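Local coordinates for protein uracil-DNA glycosylase (Nitratifractor salsuginis, PDB 5X3G) that belongs to the uracil-DNA glycosylase family and has an alpha/beta fold built round a four-stranded parallel sheet flanked by helices, at residues V149-M152 against R153-R156; R156-F159 against E160-G163. One frame throughout, in Å; residues are numbered along the deposited sequence.

Interaction 1 (V149-M152 against R153-R156)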
loop_
_atom_site.group_PDB
_atom_site.type_symbol
_atom_site.label_atom_id
_atom_site.label_comp_id
_atom_site.label_asym_id
_atom_site.label_seq_id
_atom_site.Cartn_x
_atom_site.Cartn_y
_atom_site.Cartn_z
ATOM N N VAL A 149 4.947 14.753 -10.446
ATOM C CA VAL A 149 4.558 15.009 -9.066
ATOM C C VAL A 149 5.734 15.610 -8.302
ATOM O O VAL A 149 6.906 15.452 -8.670
ATOM C CB VAL A 149 4.065 13.729 -8.371
ATOM C CG1 VAL A 149 2.802 13.207 -9.038
ATOM C CG2 VAL A 149 5.155 12.668 -8.368
ATOM N N SER A 150 5.410 16.319 -7.225
ATOM C CA SER A 150 6.417 16.851 -6.322
ATOM C C SER A 150 6.303 16.313 -4.905
ATOM O O SER A 150 7.227 16.519 -4.112
ATOM C CB SER A 150 6.345 18.386 -6.275
ATOM O OG SER A 150 5.200 18.821 -5.560
ATOM N N GLN A 151 5.213 15.628 -4.565
ATOM C CA GLN A 151 4.943 15.204 -3.200
ATOM C C GLN A 151 4.559 13.729 -3.177
ATOM O O GLN A 151 3.878 13.237 -4.080
ATOM C CB GLN A 151 3.823 16.060 -2.578
ATOM C CG GLN A 151 4.236 17.498 -2.289
ATOM C CD GLN A 151 5.145 17.606 -1.082
ATOM O OE1 GLN A 151 4.907 16.974 -0.053
ATOM N NE2 GLN A 151 6.200 18.400 -1.206
HETATM N N MSE A 152 5.011 13.028 -2.138
HETATM C CA MSE A 152 4.664 11.621 -1.932
HETATM C C MSE A 152 3.154 11.449 -1.788
HETATM O O MSE A 152 2.587 10.434 -2.211
HETATM C CB MSE A 152 5.403 11.078 -0.703
HETATM C CG MSE A 152 4.932 9.735 -0.187
HETATM SE SE MSE A 152 5.333 8.283 -1.420
HETATM C CE MSE A 152 7.268 8.196 -1.194
ATOM N N ARG A 153 2.508 12.457 -1.193
ATOM C CA ARG A 153 1.050 12.476 -1.140
ATOM C C ARG A 153 0.450 12.307 -2.530
ATOM O O ARG A 153 -0.525 11.568 -2.710
ATOM C CB ARG A 153 0.555 13.779 -0.509
ATOM C CG ARG A 153 -0.952 13.803 -0.265
ATOM C CD ARG A 153 -1.564 15.201 -0.379
ATOM N NE ARG A 153 -0.613 16.284 -0.144
ATOM C CZ ARG A 153 -0.296 17.209 -1.047
ATOM N NH1 ARG A 153 -0.856 17.187 -2.250
ATOM N NH2 ARG A 153 0.578 18.161 -0.745
ATOM N N GLU A 154 1.033 12.977 -3.529
ATOM C CA GLU A 154 0.499 12.922 -4.888
ATOM C C GLU A 154 0.786 11.585 -5.560
ATOM O O GLU A 154 0.011 11.152 -6.420
ATOM C CB GLU A 154 1.074 14.067 -5.719
ATOM C CG GLU A 154 0.991 15.423 -5.042
ATOM C CD GLU A 154 1.692 16.509 -5.830
ATOM O OE1 GLU A 154 2.796 16.249 -6.352
ATOM O OE2 GLU A 154 1.137 17.623 -5.934
ATOM N N LEU A 155 1.896 10.930 -5.207
ATOM C CA LEU A 155 2.139 9.578 -5.701
ATOM C C LEU A 155 1.116 8.600 -5.135
ATOM O O LEU A 155 0.591 7.748 -5.862
ATOM C CB LEU A 155 3.562 9.138 -5.353
ATOM C CG LEU A 155 3.968 7.688 -5.639
ATOM C CD1 LEU A 155 3.741 7.346 -7.103
ATOM C CD2 LEU A 155 5.421 7.446 -5.253
ATOM N N ARG A 156 0.823 8.709 -3.837
ATOM C CA ARG A 156 -0.265 7.935 -3.243
ATOM C C ARG A 156 -1.586 8.198 -3.964
ATOM O O ARG A 156 -2.298 7.261 -4.358
ATOM C CB ARG A 156 -0.360 8.277 -1.753
ATOM C CG ARG A 156 -1.323 7.440 -0.928
ATOM C CD ARG A 156 -2.694 8.092 -0.869
ATOM N NE ARG A 156 -2.684 9.296 -0.040
ATOM C CZ ARG A 156 -3.674 10.181 0.004
ATOM N NH1 ARG A 156 -3.577 11.250 0.784
ATOM N NH2 ARG A 156 -4.761 9.997 -0.732
HETATM O O HOH W 1 2.909 19.294 -7.076
HETATM O O HOH W 2 3.552 14.627 0.581
#
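E154 reaches back along the chain and receives two backbone N-H groups on one oxygen. S150 N meets OE1 of E154 at 2.8 Å, nearly along the C-O axis, while Q151 N comes to the same OE1 at 3.1 Å from above the carboxylate plane. The side chain gets there because CG sits beside the backbone N (chi1 -49°) and the chain then runs extended. On the way CB of E154 slides past V149 CG1 at 3.8 Å. Q151 holds the N-cap position of helix 152-161. Its carbonyl O accepts L155 N at 3.2 Å, with E154 N a weak second donor, and M152 O takes R156 N in an almost straight bond. On the buried side the selenium of M152 rests against L155 CD2 at 3.9 Å.

The other side is looser and wetter. One water donates a hydrogen bond to E154 OE2 and is also hydrogen-bonded to S150 OG; another links Q151 OE1 to R153 N, while Q151 NE2 turns to E99. Out here R153 bends so that NH2 lies 4.0 Å from Q151 CG, its plane 16° from the Q151 amide. The E154-to-Q151 N bond resembles one half of a capping box, without the reciprocal side-chain bond. A negative carboxylate next to the helix's first turn probably also interacts favourably with the helix dipole.

Interaction 2 (R156-F159 against E160-G163)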
loop_
_atom_site.group_PDB
_atom_site.type_symbol
_atom_site.label_atom_id
_atom_site.label_comp_id
_atom_site.label_asym_id
_atom_site.label_seq_id
_atom_site.Cartn_x
_atom_site.Cartn_y
_atom_site.Cartn_z
ATOM N N ARG A 156 0.823 8.709 -3.837
ATOM C CA ARG A 156 -0.265 7.935 -3.243
ATOM C C ARG A 156 -1.586 8.198 -3.964
ATOM O O ARG A 156 -2.298 7.261 -4.358
ATOM C CB ARG A 156 -0.360 8.277 -1.753
ATOM C CG ARG A 156 -1.323 7.440 -0.928
ATOM C CD ARG A 156 -2.694 8.092 -0.869
ATOM N NE ARG A 156 -2.684 9.296 -0.040
ATOM C CZ ARG A 156 -3.674 10.181 0.004
ATOM N NH1 ARG A 156 -3.577 11.250 0.784
ATOM N NH2 ARG A 156 -4.761 9.997 -0.732
ATOM N N GLU A 157 -1.919 9.477 -4.152
ATOM C CA GLU A 157 -3.153 9.844 -4.841
ATOM C C GLU A 157 -3.197 9.268 -6.249
ATOM O O GLU A 157 -4.264 8.878 -6.732
ATOM C CB GLU A 157 -3.294 11.366 -4.887
ATOM C CG GLU A 157 -3.594 12.009 -3.545
ATOM C CD GLU A 157 -3.541 13.523 -3.603
ATOM O OE1 GLU A 157 -2.885 14.066 -4.518
ATOM O OE2 GLU A 157 -4.156 14.173 -2.732
ATOM N N ASN A 158 -2.048 9.208 -6.926
ATOM C CA ASN A 158 -2.014 8.642 -8.270
ATOM C C ASN A 158 -2.174 7.127 -8.246
ATOM O O ASN A 158 -2.776 6.559 -9.164
ATOM C CB ASN A 158 -0.716 9.026 -8.979
ATOM C CG ASN A 158 -0.685 10.483 -9.394
ATOM O OD1 ASN A 158 -1.707 11.174 -9.373
ATOM N ND2 ASN A 158 0.489 10.954 -9.793
ATOM N N PHE A 159 -1.626 6.455 -7.228
ATOM C CA PHE A 159 -1.961 5.050 -7.014
ATOM C C PHE A 159 -3.469 4.867 -6.946
ATOM O O PHE A 159 -4.034 3.978 -7.593
ATOM C CB PHE A 159 -1.323 4.528 -5.727
ATOM C CG PHE A 159 0.055 3.967 -5.904
ATOM C CD1 PHE A 159 0.265 2.834 -6.673
ATOM C CD2 PHE A 159 1.136 4.548 -5.264
ATOM C CE1 PHE A 159 1.534 2.309 -6.822
ATOM C CE2 PHE A 159 2.403 4.028 -5.407
ATOM C CZ PHE A 159 2.605 2.904 -6.188
ATOM N N GLU A 160 -4.139 5.711 -6.155
ATOM C CA GLU A 160 -5.583 5.557 -6.000
ATOM C C GLU A 160 -6.336 5.909 -7.280
ATOM O O GLU A 160 -7.354 5.278 -7.587
ATOM C CB GLU A 160 -6.071 6.396 -4.822
ATOM C CG GLU A 160 -5.554 5.875 -3.488
ATOM C CD GLU A 160 -5.998 6.707 -2.306
ATOM O OE1 GLU A 160 -5.964 7.950 -2.410
ATOM O OE2 GLU A 160 -6.377 6.114 -1.272
ATOM N N ARG A 161 -5.852 6.895 -8.043
ATOM C CA ARG A 161 -6.461 7.201 -9.334
ATOM C C ARG A 161 -6.422 5.999 -10.263
ATOM O O ARG A 161 -7.350 5.793 -11.054
ATOM C CB ARG A 161 -5.756 8.386 -9.997
ATOM C CG ARG A 161 -6.085 9.751 -9.419
ATOM C CD ARG A 161 -5.475 10.839 -10.286
ATOM N NE ARG A 161 -5.940 12.177 -9.936
ATOM C CZ ARG A 161 -5.360 12.955 -9.029
ATOM N NH1 ARG A 161 -4.294 12.522 -8.372
ATOM N NH2 ARG A 161 -5.846 14.163 -8.779
ATOM N N SER A 162 -5.360 5.201 -10.183
ATOM C CA SER A 162 -5.224 3.994 -10.979
ATOM C C SER A 162 -5.939 2.800 -10.361
ATOM O O SER A 162 -5.802 1.684 -10.871
ATOM C CB SER A 162 -3.742 3.674 -11.188
ATOM O OG SER A 162 -3.109 4.710 -11.926
ATOM N N GLY A 163 -6.696 3.007 -9.286
ATOM C CA GLY A 163 -7.499 1.941 -8.716
ATOM C C GLY A 163 -6.731 0.955 -7.871
ATOM O O GLY A 163 -7.129 -0.210 -7.767
HETATM O O HOH W 3 -2.191 7.137 -11.847
#
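N158 O is gripped twice: S162 N donates to it at 3.1 Å, and a water donates at 2.8 Å. That water also bonds S162 OG, tying the serine hydroxyl back to the last turn of the helix. S162 N has a weak second bond to F159 O. Just before it, E160 N and R161 N close onto R156 O and E157 O in the regular helical pattern. The helix then stops in a Schellman motif. G163, at positive phi, bonds through its N to E160 O at 2.9 Å, and V164 N reaches F159 O, which turns the chain into strand 164-168. F159 follows it there, packing its side chain on V164 and L166.

Further back along the helix, R156 and E160 form a salt bridge, NH2 to OE1 at 2.9 Å. The oxygen lies in the guanidinium plane, at its edge, yet the carboxylate stands 82° to that plane. E157 CG lies over the rim of one face of the same guanidinium. R161 runs extended from CG to NE and lays NH1 3.1 Å from N158 OD1, a weak bond; N158 ND2 is held more firmly, by L251 O.

Following the chain from the N terminus, the loop after helix 137-141 runs into interaction 1, which closes the first turn of helix 152-161. Interaction 2 takes over at R156, the residue they share, and carries the helix to its end, where the chain passes into strand 164-168, an outermost strand of the parallel sheet. The two follow one another along the chain, neither nesting nor crossing. They still touch on one flank, V149 CG1 lying 3.3 Å from N158 ND2. On that flank both meet the C-terminal stretch, V149 through L252 and N158 through L251, while S150 and M152 tie the helix start to I100 and R98.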